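Local coordinates for mandelate racemase / muconate lactonizing enzyme, C-terminal domain protein (Pseudovibrio sp. JE062, PDB 4JHM) that is of unknown function but belongs to the enolase superfamily, combining an enolase-like N-terminal domain with a C-terminal domain of the TIM-barrel class, at residues L195-F200 with E219-P224; E243-G248 with W266-Q271; A138-F143 with I164-Y169; Y201-A206 with A223-Y228. One frame throughout, in Å; residues are numbered along the deposited sequence.

Interaction 1 of 4, residues L195-F200 with E219-P224; sequences LDTAGF and EWLEAP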
loop_
_atom_site.group_PDB
_atom_site.type_symbol
_atom_site.label_atom_id
_atom_site.label_comp_id
_atom_site.label_asym_id
_atom_site.label_seq_id
_atom_site.Cartn_x
_atom_site.Cartn_y
_atom_site.Cartn_z
ATOM N N LEU A 195 -20.383 9.958 -24.330
ATOM C CA LEU A 195 -21.211 10.862 -23.544
ATOM C C LEU A 195 -20.341 11.786 -22.703
ATOM O O LEU A 195 -19.435 11.322 -22.008
ATOM C CB LEU A 195 -22.125 10.049 -22.635
ATOM C CG LEU A 195 -23.184 10.820 -21.855
ATOM C CD1 LEU A 195 -24.156 11.494 -22.808
ATOM C CD2 LEU A 195 -23.920 9.877 -20.915
ATOM N N ASP A 196 -20.609 13.089 -22.774
ATOM C CA ASP A 196 -19.910 14.076 -21.942
ATOM C C ASP A 196 -20.878 14.703 -20.929
ATOM O O ASP A 196 -21.810 15.414 -21.314
ATOM C CB ASP A 196 -19.275 15.165 -22.817
ATOM C CG ASP A 196 -18.540 16.224 -22.002
ATOM O OD1 ASP A 196 -18.642 16.201 -20.761
ATOM O OD2 ASP A 196 -17.857 17.083 -22.600
ATOM N N THR A 197 -20.663 14.432 -19.642
ATOM C CA THR A 197 -21.538 14.956 -18.593
ATOM C C THR A 197 -20.871 16.103 -17.819
ATOM O O THR A 197 -21.277 16.433 -16.699
ATOM C CB THR A 197 -21.975 13.848 -17.610
ATOM O OG1 THR A 197 -20.820 13.262 -16.997
ATOM C CG2 THR A 197 -22.768 12.764 -18.327
ATOM N N ALA A 198 -19.838 16.690 -18.418
ATOM C CA ALA A 198 -19.230 17.924 -17.922
ATOM C C ALA A 198 -19.040 17.981 -16.408
ATOM O O ALA A 198 -19.106 19.050 -15.810
ATOM C CB ALA A 198 -20.055 19.114 -18.381
ATOM N N GLY A 199 -18.819 16.832 -15.787
ATOM C CA GLY A 199 -18.474 16.780 -14.372
ATOM C C GLY A 199 -19.602 17.051 -13.394
ATOM O O GLY A 199 -19.361 17.140 -12.196
ATOM N N PHE A 200 -20.834 17.152 -13.878
ATOM C CA PHE A 200 -21.936 17.557 -13.004
ATOM C C PHE A 200 -22.715 16.421 -12.333
ATOM O O PHE A 200 -23.569 16.684 -11.500
ATOM C CB PHE A 200 -22.897 18.489 -13.752
ATOM C CG PHE A 200 -22.279 19.809 -14.141
ATOM C CD1 PHE A 200 -21.191 20.323 -13.436
ATOM C CD2 PHE A 200 -22.794 20.545 -15.197
ATOM C CE1 PHE A 200 -20.622 21.533 -13.789
ATOM C CE2 PHE A 200 -22.231 21.759 -15.552
ATOM C CZ PHE A 200 -21.144 22.252 -14.848
ATOM N N GLU A 219 -18.596 3.912 -26.118
ATOM C CA GLU A 219 -17.166 4.107 -26.326
ATOM C C GLU A 219 -16.463 4.657 -25.091
ATOM O O GLU A 219 -15.529 4.037 -24.586
ATOM C CB GLU A 219 -16.949 5.012 -27.545
ATOM C CG GLU A 219 -15.499 5.316 -27.876
ATOM C CD GLU A 219 -14.733 4.099 -28.344
ATOM O OE1 GLU A 219 -15.318 2.995 -28.363
ATOM O OE2 GLU A 219 -13.543 4.250 -28.695
ATOM N N TRP A 220 -16.898 5.818 -24.606
ATOM C CA TRP A 220 -16.339 6.364 -23.373
ATOM C C TRP A 220 -17.253 7.361 -22.669
ATOM O O TRP A 220 -18.062 8.034 -23.299
ATOM C CB TRP A 220 -14.946 6.975 -23.614
ATOM C CG TRP A 220 -14.914 8.349 -24.214
ATOM C CD1 TRP A 220 -15.552 9.465 -23.758
ATOM C CD2 TRP A 220 -14.155 8.759 -25.349
ATOM N NE1 TRP A 220 -15.260 10.542 -24.560
ATOM C CE2 TRP A 220 -14.397 10.132 -25.542
ATOM C CE3 TRP A 220 -13.305 8.093 -26.237
ATOM C CZ2 TRP A 220 -13.819 10.852 -26.584
ATOM C CZ3 TRP A 220 -12.729 8.807 -27.269
ATOM C CH2 TRP A 220 -12.987 10.173 -27.433
ATOM N N LEU A 221 -17.114 7.424 -21.347
ATOM C CA LEU A 221 -17.791 8.415 -20.528
ATOM C C LEU A 221 -16.797 9.508 -20.179
ATOM O O LEU A 221 -15.815 9.264 -19.481
ATOM C CB LEU A 221 -18.332 7.780 -19.243
ATOM C CG LEU A 221 -18.872 8.759 -18.190
ATOM C CD1 LEU A 221 -19.884 9.704 -18.816
ATOM C CD2 LEU A 221 -19.490 8.036 -17.003
ATOM N N GLU A 222 -17.057 10.715 -20.661
ATOM C CA GLU A 222 -16.137 11.825 -20.460
ATOM C C GLU A 222 -16.622 12.744 -19.342
ATOM O O GLU A 222 -17.772 13.175 -19.336
ATOM C CB GLU A 222 -15.969 12.612 -21.772
ATOM C CG GLU A 222 -15.365 13.998 -21.605
ATOM C CD GLU A 222 -15.121 14.700 -22.928
ATOM O OE1 GLU A 222 -14.818 14.012 -23.930
ATOM O OE2 GLU A 222 -15.228 15.947 -22.956
ATOM N N ALA A 223 -15.738 13.039 -18.395
ATOM C CA ALA A 223 -16.041 14.002 -17.343
ATOM C C ALA A 223 -17.274 13.587 -16.542
ATOM O O ALA A 223 -18.269 14.308 -16.517
ATOM C CB ALA A 223 -16.249 15.382 -17.948
ATOM N N PRO A 224 -17.215 12.416 -15.894
ATOM C CA PRO A 224 -18.348 11.939 -15.105
ATOM C C PRO A 224 -18.641 12.864 -13.935
ATOM O O PRO A 224 -19.792 13.241 -13.722
ATOM C CB PRO A 224 -17.893 10.562 -14.612
ATOM C CG PRO A 224 -16.402 10.557 -14.744
ATOM C CD PRO A 224 -16.085 11.473 -15.886
#
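Asp196 crosses the end of Glu222 obliquely, its OD2 lying 2.9 Å from OE2 of Glu222 and the two carboxylate planes turned 43° apart. This is an unbonded approach of two acceptor oxygens; Glu222 OE1 forms a salt bridge with Lys165, and Asp196 OD2 has a weak hydrogen bond with His167. The register explains the approach: Asp196 and Glu222 pair in parallel on one face of the sheet, and in each CG is anti to the backbone N. Three backbone bonds hold the strands together, from Leu195 N to Trp220 O, Glu222 N to Leu195 O and Thr197 N to Glu222 O. Beyond the strand ends, Ala223 O takes Thr197 OG1 at 2.8 Å and Gly199 N at 2.7 Å, which come from opposite faces of its carbonyl plane. Asp196 OD1 accepts from Ala198 N at 2.7 Å, an Asx turn overlapping the type I' turn from Thr197 to Phe200. On the other face, CD1 of Leu221 sits 3.6 Å from Leu195 O, and Met213 of helix 203-215 packs on both leucines. That helix is the crossover between strands 192-196 and 220-222, which are flanked in the barrel sheet by strands 163-167 and 243-245.

Interaction 2 of 4, residues E243-G248 with W266-Q271; sequences EISSHG and WSDVRQ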
loop_
_atom_site.group_PDB
_atom_site.type_symbol
_atom_site.label_atom_id
_atom_site.label_comp_id
_atom_site.label_asym_id
_atom_site.label_seq_id
_atom_site.Cartn_x
_atom_site.Cartn_y
_atom_site.Cartn_z
ATOM N N GLU A 243 -14.123 3.010 -20.892
ATOM C CA GLU A 243 -13.127 4.079 -20.912
ATOM C C GLU A 243 -13.658 5.303 -20.161
ATOM O O GLU A 243 -14.723 5.825 -20.491
ATOM C CB GLU A 243 -12.778 4.448 -22.360
ATOM C CG GLU A 243 -11.707 5.525 -22.520
ATOM C CD GLU A 243 -11.273 5.709 -23.967
ATOM O OE1 GLU A 243 -11.761 4.951 -24.835
ATOM O OE2 GLU A 243 -10.447 6.610 -24.240
ATOM N N ILE A 244 -12.923 5.744 -19.142
ATOM C CA ILE A 244 -13.301 6.926 -18.368
ATOM C C ILE A 244 -12.303 8.046 -18.626
ATOM O O ILE A 244 -11.108 7.882 -18.377
ATOM C CB ILE A 244 -13.328 6.623 -16.861
ATOM C CG1 ILE A 244 -14.226 5.417 -16.573
ATOM C CG2 ILE A 244 -13.795 7.837 -16.077
ATOM C CD1 ILE A 244 -15.636 5.551 -17.102
ATOM N N SER A 245 -12.793 9.182 -19.120
ATOM C CA SER A 245 -11.917 10.275 -19.525
ATOM C C SER A 245 -12.165 11.534 -18.702
ATOM O O SER A 245 -13.253 11.730 -18.179
ATOM C CB SER A 245 -12.119 10.575 -21.006
ATOM O OG SER A 245 -10.948 11.136 -21.571
ATOM N N SER A 246 -11.148 12.387 -18.588
ATOM C CA SER A 246 -11.274 13.624 -17.811
ATOM C C SER A 246 -12.004 14.691 -18.616
ATOM O O SER A 246 -12.327 14.483 -19.784
ATOM C CB SER A 246 -9.897 14.152 -17.387
ATOM O OG SER A 246 -9.189 14.717 -18.483
ATOM N N HIS A 247 -12.264 15.830 -17.981
ATOM C CA HIS A 247 -12.880 16.966 -18.654
ATOM C C HIS A 247 -11.858 17.635 -19.569
ATOM O O HIS A 247 -12.220 18.282 -20.549
ATOM C CB HIS A 247 -13.418 17.961 -17.624
ATOM C CG HIS A 247 -13.906 19.244 -18.218
ATOM N ND1 HIS A 247 -15.213 19.435 -18.606
ATOM C CD2 HIS A 247 -13.262 20.405 -18.484
ATOM C CE1 HIS A 247 -15.352 20.655 -19.091
ATOM N NE2 HIS A 247 -14.183 21.265 -19.029
ATOM N N GLY A 248 -10.580 17.486 -19.225
ATOM C CA GLY A 248 -9.487 17.864 -20.111
ATOM C C GLY A 248 -9.016 19.298 -19.996
ATOM O O GLY A 248 -8.146 19.733 -20.759
ATOM N N TRP A 266 -7.541 7.525 -14.702
ATOM C CA TRP A 266 -8.010 7.646 -16.079
ATOM C C TRP A 266 -7.765 6.400 -16.917
ATOM O O TRP A 266 -6.795 5.675 -16.704
ATOM C CB TRP A 266 -7.282 8.790 -16.769
ATOM C CG TRP A 266 -7.405 10.127 -16.112
ATOM C CD1 TRP A 266 -8.400 10.554 -15.287
ATOM C CD2 TRP A 266 -6.516 11.236 -16.277
ATOM N NE1 TRP A 266 -8.172 11.856 -14.907
ATOM C CE2 TRP A 266 -7.021 12.296 -15.505
ATOM C CE3 TRP A 266 -5.335 11.429 -16.994
ATOM C CZ2 TRP A 266 -6.388 13.530 -15.433
ATOM C CZ3 TRP A 266 -4.708 12.653 -16.918
ATOM C CH2 TRP A 266 -5.237 13.688 -16.146
ATOM N N SER A 267 -8.632 6.182 -17.902
ATOM C CA SER A 267 -8.415 5.153 -18.926
ATOM C C SER A 267 -7.680 5.739 -20.135
ATOM O O SER A 267 -7.165 5.009 -20.982
ATOM C CB SER A 267 -9.748 4.579 -19.384
ATOM O OG SER A 267 -10.548 4.218 -18.280
ATOM N N ASP A 268 -7.652 7.064 -20.215
ATOM C CA ASP A 268 -6.880 7.775 -21.232
ATOM C C ASP A 268 -6.414 9.088 -20.633
ATOM O O ASP A 268 -6.536 9.304 -19.426
ATOM C CB ASP A 268 -7.721 8.031 -22.487
ATOM C CG ASP A 268 -8.975 8.854 -22.209
ATOM O OD1 ASP A 268 -8.952 9.732 -21.316
ATOM O OD2 ASP A 268 -9.993 8.622 -22.899
ATOM N N VAL A 269 -5.867 9.967 -21.461
ATOM C CA VAL A 269 -5.617 11.328 -21.015
ATOM C C VAL A 269 -6.168 12.271 -22.060
ATOM O O VAL A 269 -6.093 11.999 -23.257
ATOM C CB VAL A 269 -4.127 11.599 -20.699
ATOM C CG1 VAL A 269 -3.260 10.437 -21.143
ATOM C CG2 VAL A 269 -3.660 12.915 -21.310
ATOM N N ARG A 270 -6.754 13.364 -21.597
ATOM C CA ARG A 270 -7.425 14.294 -22.480
ATOM C C ARG A 270 -6.871 15.680 -22.244
ATOM O O ARG A 270 -7.034 16.251 -21.171
ATOM C CB ARG A 270 -8.928 14.267 -22.232
ATOM C CG ARG A 270 -9.686 15.422 -22.869
ATOM C CD ARG A 270 -11.172 15.301 -22.581
ATOM N NE ARG A 270 -11.596 13.921 -22.790
ATOM C CZ ARG A 270 -11.833 13.393 -23.982
ATOM N NH1 ARG A 270 -11.711 14.137 -25.073
ATOM N NH2 ARG A 270 -12.193 12.120 -24.086
ATOM N N GLN A 271 -6.199 16.207 -23.257
ATOM C CA GLN A 271 -5.602 17.519 -23.177
ATOM C C GLN A 271 -5.920 18.273 -24.442
ATOM O O GLN A 271 -6.301 17.685 -25.451
ATOM C CB GLN A 271 -4.091 17.416 -23.040
ATOM C CG GLN A 271 -3.623 16.758 -21.761
ATOM C CD GLN A 271 -3.659 17.701 -20.584
ATOM O OE1 GLN A 271 -4.728 18.064 -20.103
ATOM N NE2 GLN A 271 -2.481 18.102 -20.109
#
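Ser245 OG is gripped by two side chains of 266-271: it donates to Asp268 OD1, and it accepts from Arg270 NH2 at 3.0 Å and, weakly, from Arg270 NE at 3.1 Å. The site belongs to the TIM-barrel domain, where strand 243-245 is followed by helix 254-262 and the chain then returns as 266-271, running in the same direction beside the strand. The hydroxyl faces the incoming chain because OG is anti to the backbone N (chi1 -153°). Arg270 reaches it by a bend at chi3 (-45°) that turns NE, and its NH2 bond is bent, with Ser245 OG tilted out of the guanidinium plane. Arg270 also has Glu222 as a long, weak ion partner. Two straighter bonds tie the start of the pair: Ile244 N to Ser267 OG and Ser267 N to Ile244 O, both 3.0 Å. Ser267 thus meets Ile244 with its side chain on one bond and its backbone on the other. Nearby, Glu243 and Asp268 approach at about a right angle, OE2 of Glu243 lying 2.5 Å from OD2 of Asp268, with the carboxylate planes 72° apart. Further along, Ser246 CB rests 3.8 Å from NE1 of the Trp266 indole, obliquely to the ring. At the far end a CA-H...O contact closes the pair, with Gly248 CA 3.1 Å from Arg270 O.

Interaction 3 of 4, residues A138-F143 with I164-Y169; sequences ASTPMF and IKLHCY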
loop_
_atom_site.group_PDB
_atom_site.type_symbol
_atom_site.label_atom_id
_atom_site.label_comp_id
_atom_site.label_asym_id
_atom_site.label_seq_id
_atom_site.Cartn_x
_atom_site.Cartn_y
_atom_site.Cartn_z
ATOM N N ALA A 138 -18.276 13.281 -34.440
ATOM C CA ALA A 138 -19.068 14.499 -34.393
ATOM C C ALA A 138 -19.377 14.830 -32.937
ATOM O O ALA A 138 -20.007 14.040 -32.230
ATOM C CB ALA A 138 -20.352 14.324 -35.187
ATOM N N SER A 139 -18.912 15.988 -32.482
ATOM C CA SER A 139 -19.162 16.426 -31.115
ATOM C C SER A 139 -20.388 17.326 -31.143
ATOM O O SER A 139 -20.333 18.439 -31.659
ATOM C CB SER A 139 -17.949 17.171 -30.572
ATOM O OG SER A 139 -17.852 17.028 -29.170
ATOM N N THR A 140 -21.494 16.835 -30.595
ATOM C CA THR A 140 -22.808 17.414 -30.877
ATOM C C THR A 140 -23.198 18.531 -29.918
ATOM O O THR A 140 -22.676 18.616 -28.809
ATOM C CB THR A 140 -23.910 16.341 -30.804
ATOM O OG1 THR A 140 -24.356 16.197 -29.449
ATOM C CG2 THR A 140 -23.394 15.004 -31.315
ATOM N N PRO A 141 -24.133 19.390 -30.349
ATOM C CA PRO A 141 -24.731 20.367 -29.454
ATOM C C PRO A 141 -25.810 19.718 -28.595
ATOM O O PRO A 141 -26.158 18.554 -28.806
ATOM C CB PRO A 141 -25.358 21.376 -30.415
ATOM C CG PRO A 141 -25.721 20.567 -31.613
ATOM C CD PRO A 141 -24.672 19.491 -31.717
HETATM N N MSE A 142 -26.338 20.471 -27.640
HETATM C CA MSE A 142 -27.383 19.964 -26.765
HETATM C C MSE A 142 -28.717 20.441 -27.267
HETATM O O MSE A 142 -28.906 21.629 -27.514
HETATM C CB MSE A 142 -27.073 20.457 -25.356
HETATM C CG MSE A 142 -28.302 20.836 -24.543
HETATM SE SE MSE A 142 -27.678 21.605 -22.838
HETATM C CE MSE A 142 -29.151 20.932 -21.724
ATOM N N PHE A 143 -29.654 19.516 -27.443
ATOM C CA PHE A 143 -31.005 19.879 -27.837
ATOM C C PHE A 143 -31.933 19.861 -26.622
ATOM O O PHE A 143 -31.650 19.193 -25.624
ATOM C CB PHE A 143 -31.521 18.938 -28.923
ATOM C CG PHE A 143 -30.655 18.903 -30.153
ATOM C CD1 PHE A 143 -30.474 20.039 -30.922
ATOM C CD2 PHE A 143 -30.032 17.729 -30.548
ATOM C CE1 PHE A 143 -29.680 20.011 -32.056
ATOM C CE2 PHE A 143 -29.240 17.692 -31.683
ATOM C CZ PHE A 143 -29.063 18.837 -32.437
ATOM N N ILE A 164 -20.065 9.320 -32.545
ATOM C CA ILE A 164 -20.726 10.524 -32.077
ATOM C C ILE A 164 -20.579 10.675 -30.569
ATOM O O ILE A 164 -20.933 9.771 -29.810
ATOM C CB ILE A 164 -22.222 10.492 -32.421
ATOM C CG1 ILE A 164 -22.412 10.409 -33.938
ATOM C CG2 ILE A 164 -22.918 11.721 -31.854
ATOM C CD1 ILE A 164 -23.859 10.348 -34.373
ATOM N N LYS A 165 -20.043 11.812 -30.134
ATOM C CA LYS A 165 -20.029 12.143 -28.718
ATOM C C LYS A 165 -21.157 13.119 -28.435
ATOM O O LYS A 165 -21.084 14.292 -28.798
ATOM C CB LYS A 165 -18.696 12.748 -28.267
ATOM C CG LYS A 165 -18.730 13.204 -26.812
ATOM C CD LYS A 165 -17.387 13.699 -26.311
ATOM C CE LYS A 165 -17.107 15.130 -26.737
ATOM N NZ LYS A 165 -15.714 15.542 -26.401
ATOM N N LEU A 166 -22.196 12.619 -27.781
ATOM C CA LEU A 166 -23.341 13.430 -27.433
ATOM C C LEU A 166 -22.986 14.386 -26.309
ATOM O O LEU A 166 -22.440 13.971 -25.300
ATOM C CB LEU A 166 -24.484 12.537 -26.956
ATOM C CG LEU A 166 -24.911 11.402 -27.879
ATOM C CD1 LEU A 166 -25.713 10.376 -27.096
ATOM C CD2 LEU A 166 -25.715 11.946 -29.043
ATOM N N HIS A 167 -23.290 15.666 -26.480
ATOM C CA HIS A 167 -23.363 16.557 -25.333
ATOM C C HIS A 167 -24.798 16.505 -24.849
ATOM O O HIS A 167 -25.731 16.475 -25.655
ATOM C CB HIS A 167 -22.930 17.981 -25.675
ATOM C CG HIS A 167 -21.445 18.161 -25.689
ATOM N ND1 HIS A 167 -20.726 18.352 -26.849
ATOM C CD2 HIS A 167 -20.539 18.152 -24.683
ATOM C CE1 HIS A 167 -19.443 18.467 -26.556
ATOM N NE2 HIS A 167 -19.303 18.350 -25.248
ATOM N N CYS A 168 -24.972 16.462 -23.535
ATOM C CA CYS A 168 -26.274 16.175 -22.958
ATOM C C CYS A 168 -26.696 17.217 -21.932
ATOM O O CYS A 168 -26.048 18.253 -21.765
ATOM C CB CYS A 168 -26.256 14.785 -22.319
ATOM S SG CYS A 168 -25.060 14.614 -20.979
ATOM N N TYR A 169 -27.795 16.926 -21.248
ATOM C CA TYR A 169 -28.351 17.830 -20.260
ATOM C C TYR A 169 -27.476 17.887 -19.013
ATOM O O TYR A 169 -27.519 18.859 -18.263
ATOM C CB TYR A 169 -29.774 17.392 -19.909
ATOM C CG TYR A 169 -30.650 17.218 -21.132
ATOM C CD1 TYR A 169 -31.287 18.307 -21.709
ATOM C CD2 TYR A 169 -30.824 15.971 -21.723
ATOM C CE1 TYR A 169 -32.080 18.160 -22.834
ATOM C CE2 TYR A 169 -31.617 15.815 -22.847
ATOM C CZ TYR A 169 -32.244 16.914 -23.398
ATOM O OH TYR A 169 -33.035 16.777 -24.517
#
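The His167 ring meets Thr140 at its edge: ND1 donates to Thr140 O at 2.8 Å, and the oxygen lies 6° out of the ring plane. Ser139 OG approaches the same ring obliquely, 3.4 Å from CE1 of His167. At the other end, the methyl CE of the selenomethionine Met142 comes to 3.4 Å from Tyr169 CD1, also at an oblique slant, while Phe143 O lies 3.0 Å from Tyr169 OH. The Phe143 ring has Pro141 O above one face, offset toward the rim, and stacks edge-to-face with Tyr149. The parallel strands 133-139 and 163-167 are paired by Lys165 N to Ala138 O and Thr140 N to Lys165 O. On one face Thr140 CG2 packs 3.4 Å from Ile164 CG2, the two side chains crossing at about a right angle; Ile153 and Cys156 of helix 149-159, the crossover of this beta-alpha-beta unit, touch Ile164. On the other face Ser139 OG hydrogen-bonds Glu324 OE1, and Lys165 NZ forms a salt bridge with the same oxygen. Thr140 OG1, standing between the backbone N and the carbonyl carbon (chi1 86°), takes a hydrogen bond from His167 N at 3.2 Å and gives one to Pro141 O at 3.0 Å. The threonine therefore replaces a backbone acceptor with its hydroxyl, and the pairing continues beyond the ladder through side-chain bonds from both Thr140 and His167.

Interaction 4 of 4, residues Y201-A206 with A223-Y228; sequences YTPEQA and APVSDY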
loop_
_atom_site.group_PDB
_atom_site.type_symbol
_atom_site.label_atom_id
_atom_site.label_comp_id
_atom_site.label_asym_id
_atom_site.label_seq_id
_atom_site.Cartn_x
_atom_site.Cartn_y
_atom_site.Cartn_z
ATOM N N TYR A 201 -22.422 15.170 -12.669
ATOM C CA TYR A 201 -23.098 14.036 -12.026
ATOM C C TYR A 201 -22.621 13.813 -10.593
ATOM O O TYR A 201 -21.608 14.369 -10.163
ATOM C CB TYR A 201 -22.859 12.741 -12.804
ATOM C CG TYR A 201 -23.770 12.502 -13.988
ATOM C CD1 TYR A 201 -24.443 13.546 -14.611
ATOM C CD2 TYR A 201 -23.920 11.227 -14.508
ATOM C CE1 TYR A 201 -25.259 13.317 -15.703
ATOM C CE2 TYR A 201 -24.721 10.990 -15.604
ATOM C CZ TYR A 201 -25.390 12.036 -16.198
ATOM O OH TYR A 201 -26.194 11.785 -17.286
ATOM N N THR A 202 -23.362 12.982 -9.867
ATOM C CA THR A 202 -22.962 12.544 -8.539
ATOM C C THR A 202 -22.293 11.183 -8.657
ATOM O O THR A 202 -22.693 10.367 -9.481
ATOM C CB THR A 202 -24.178 12.389 -7.619
ATOM O OG1 THR A 202 -24.909 11.213 -7.986
ATOM C CG2 THR A 202 -25.078 13.593 -7.729
ATOM N N PRO A 203 -21.268 10.928 -7.834
ATOM C CA PRO A 203 -20.582 9.640 -7.857
ATOM C C PRO A 203 -21.512 8.452 -8.126
ATOM O O PRO A 203 -21.198 7.607 -8.959
ATOM C CB PRO A 203 -19.990 9.557 -6.456
ATOM C CG PRO A 203 -19.673 10.979 -6.122
ATOM C CD PRO A 203 -20.661 11.848 -6.859
ATOM N N GLU A 204 -22.646 8.406 -7.429
ATOM C CA GLU A 204 -23.616 7.315 -7.574
ATOM C C GLU A 204 -24.211 7.292 -8.979
ATOM O O GLU A 204 -24.341 6.235 -9.596
ATOM C CB GLU A 204 -24.738 7.450 -6.538
ATOM C CG GLU A 204 -24.271 7.397 -5.087
ATOM C CD GLU A 204 -23.537 8.659 -4.635
ATOM O OE1 GLU A 204 -23.567 9.683 -5.362
ATOM O OE2 GLU A 204 -22.928 8.626 -3.539
ATOM N N GLN A 205 -24.576 8.468 -9.475
ATOM C CA GLN A 205 -25.097 8.602 -10.828
ATOM C C GLN A 205 -24.030 8.210 -11.844
ATOM O O GLN A 205 -24.307 7.510 -12.815
ATOM C CB GLN A 205 -25.572 10.041 -11.073
ATOM C CG GLN A 205 -26.829 10.401 -10.292
ATOM C CD GLN A 205 -27.111 11.894 -10.236
ATOM O OE1 GLN A 205 -26.522 12.692 -10.969
ATOM N NE2 GLN A 205 -28.025 12.278 -9.355
ATOM N N ALA A 206 -22.805 8.663 -11.611
ATOM C CA ALA A 206 -21.709 8.380 -12.517
ATOM C C ALA A 206 -21.555 6.881 -12.673
ATOM O O ALA A 206 -21.460 6.373 -13.784
ATOM C CB ALA A 206 -20.422 8.990 -11.994
ATOM N N ALA A 223 -15.738 13.039 -18.395
ATOM C CA ALA A 223 -16.041 14.002 -17.343
ATOM C C ALA A 223 -17.274 13.587 -16.542
ATOM O O ALA A 223 -18.269 14.308 -16.517
ATOM C CB ALA A 223 -16.249 15.382 -17.948
ATOM N N PRO A 224 -17.215 12.416 -15.894
ATOM C CA PRO A 224 -18.348 11.939 -15.105
ATOM C C PRO A 224 -18.641 12.864 -13.935
ATOM O O PRO A 224 -19.792 13.241 -13.722
ATOM C CB PRO A 224 -17.893 10.562 -14.612
ATOM C CG PRO A 224 -16.402 10.557 -14.744
ATOM C CD PRO A 224 -16.085 11.473 -15.886
ATOM N N VAL A 225 -17.598 13.236 -13.199
ATOM C CA VAL A 225 -17.720 14.150 -12.067
ATOM C C VAL A 225 -16.574 15.171 -12.080
ATOM O O VAL A 225 -15.813 15.263 -13.053
ATOM C CB VAL A 225 -17.730 13.382 -10.733
ATOM C CG1 VAL A 225 -19.005 12.570 -10.602
ATOM C CG2 VAL A 225 -16.525 12.467 -10.622
ATOM N N SER A 226 -16.459 15.949 -11.010
ATOM C CA SER A 226 -15.371 16.907 -10.893
ATOM C C SER A 226 -14.040 16.202 -11.075
ATOM O O SER A 226 -13.792 15.176 -10.450
ATOM C CB SER A 226 -15.389 17.571 -9.524
ATOM O OG SER A 226 -14.154 18.214 -9.270
ATOM N N ASP A 227 -13.184 16.765 -11.918
ATOM C CA ASP A 227 -11.876 16.178 -12.189
ATOM C C ASP A 227 -11.039 16.011 -10.928
ATOM O O ASP A 227 -10.095 15.224 -10.915
ATOM C CB ASP A 227 -11.093 17.045 -13.175
ATOM C CG ASP A 227 -11.459 16.770 -14.601
ATOM O OD1 ASP A 227 -12.566 16.237 -14.834
ATOM O OD2 ASP A 227 -10.637 17.087 -15.487
ATOM N N TYR A 228 -11.366 16.760 -9.882
ATOM C CA TYR A 228 -10.547 16.751 -8.674
ATOM C C TYR A 228 -10.992 15.689 -7.683
ATOM O O TYR A 228 -10.347 15.492 -6.662
ATOM C CB TYR A 228 -10.549 18.130 -8.017
ATOM C CG TYR A 228 -9.992 19.185 -8.931
ATOM C CD1 TYR A 228 -8.637 19.215 -9.237
ATOM C CD2 TYR A 228 -10.819 20.132 -9.516
ATOM C CE1 TYR A 228 -8.118 20.171 -10.085
ATOM C CE2 TYR A 228 -10.308 21.094 -10.366
ATOM C CZ TYR A 228 -8.958 21.108 -10.645
ATOM O OH TYR A 228 -8.446 22.058 -11.495
#
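Val225 sends CG1 against the turn of chain that enters helix 203-215, where it touches Tyr201 O at 3.2 Å, Pro203 CD at 4.2 Å and Ala206 CB at 4.1 Å. CG1 is anti to the carbonyl carbon of Val225 (chi1 -68°), and the side chains of Val225 and Pro203 cross at about a right angle. Ala206 CB also meets Pro224 CB at 4.0 Å, so a single methyl of the first helical turn bears on two consecutive residues of the loop. The polar part is slight: Tyr201 N makes a weak hydrogen bond to Pro224 O at 3.4 Å, bent to 136°, with Tyr201 CB beside the same oxygen, which Thr197 OG1 also reaches weakly. In the next shell the helix start carries a capping box. Thr202 is the N-cap, its OG1 accepting from Gln205 N at 3.1 Å, while Thr202 N reaches Gln205 OE1 only weakly. Ala206 N bonds to Thr202 O at 2.7 Å, a bond of the first helical turn, in which Ala206 sits. Tyr201 turns its ring away from the loop, and its hydroxyl is hydrogen-bonded to Asp175 of helix 172-186. On the loop side, Tyr233 and Leu236 of helix 230-239 pack on Pro224, Ser226 OG accepts from Tyr228 N in an ST turn, and Gln255 of the second subunit touches Ser226. Here the loop after strand 220-222 is seated against the N-terminal turn of the preceding helix, within the alternating strand-helix order of a TIM barrel.

How the interactions relate
All four contacts are mainly buried. Interactions 1, 2 and 3 reach the same sheet, whereas interaction 4, with its centre about 21 Å from that of the chain, lies furthest out and has loop residues touching a second subunit. Interactions 1 and 3 are parallel strand pairs, each within a beta-alpha-beta unit, and are joined by the Glu222 to Lys165 salt bridge. Interaction 2 extends the order beyond strand 220-222, with Ala223 N close to Ser245 O at 2.8 Å, but relies more on side-chain bonds than on a backbone ladder. Interaction 4 shares Ala223 and Pro224 with interaction 1; its chemistry is mostly apolar, in contrast to the charged groups of the other three.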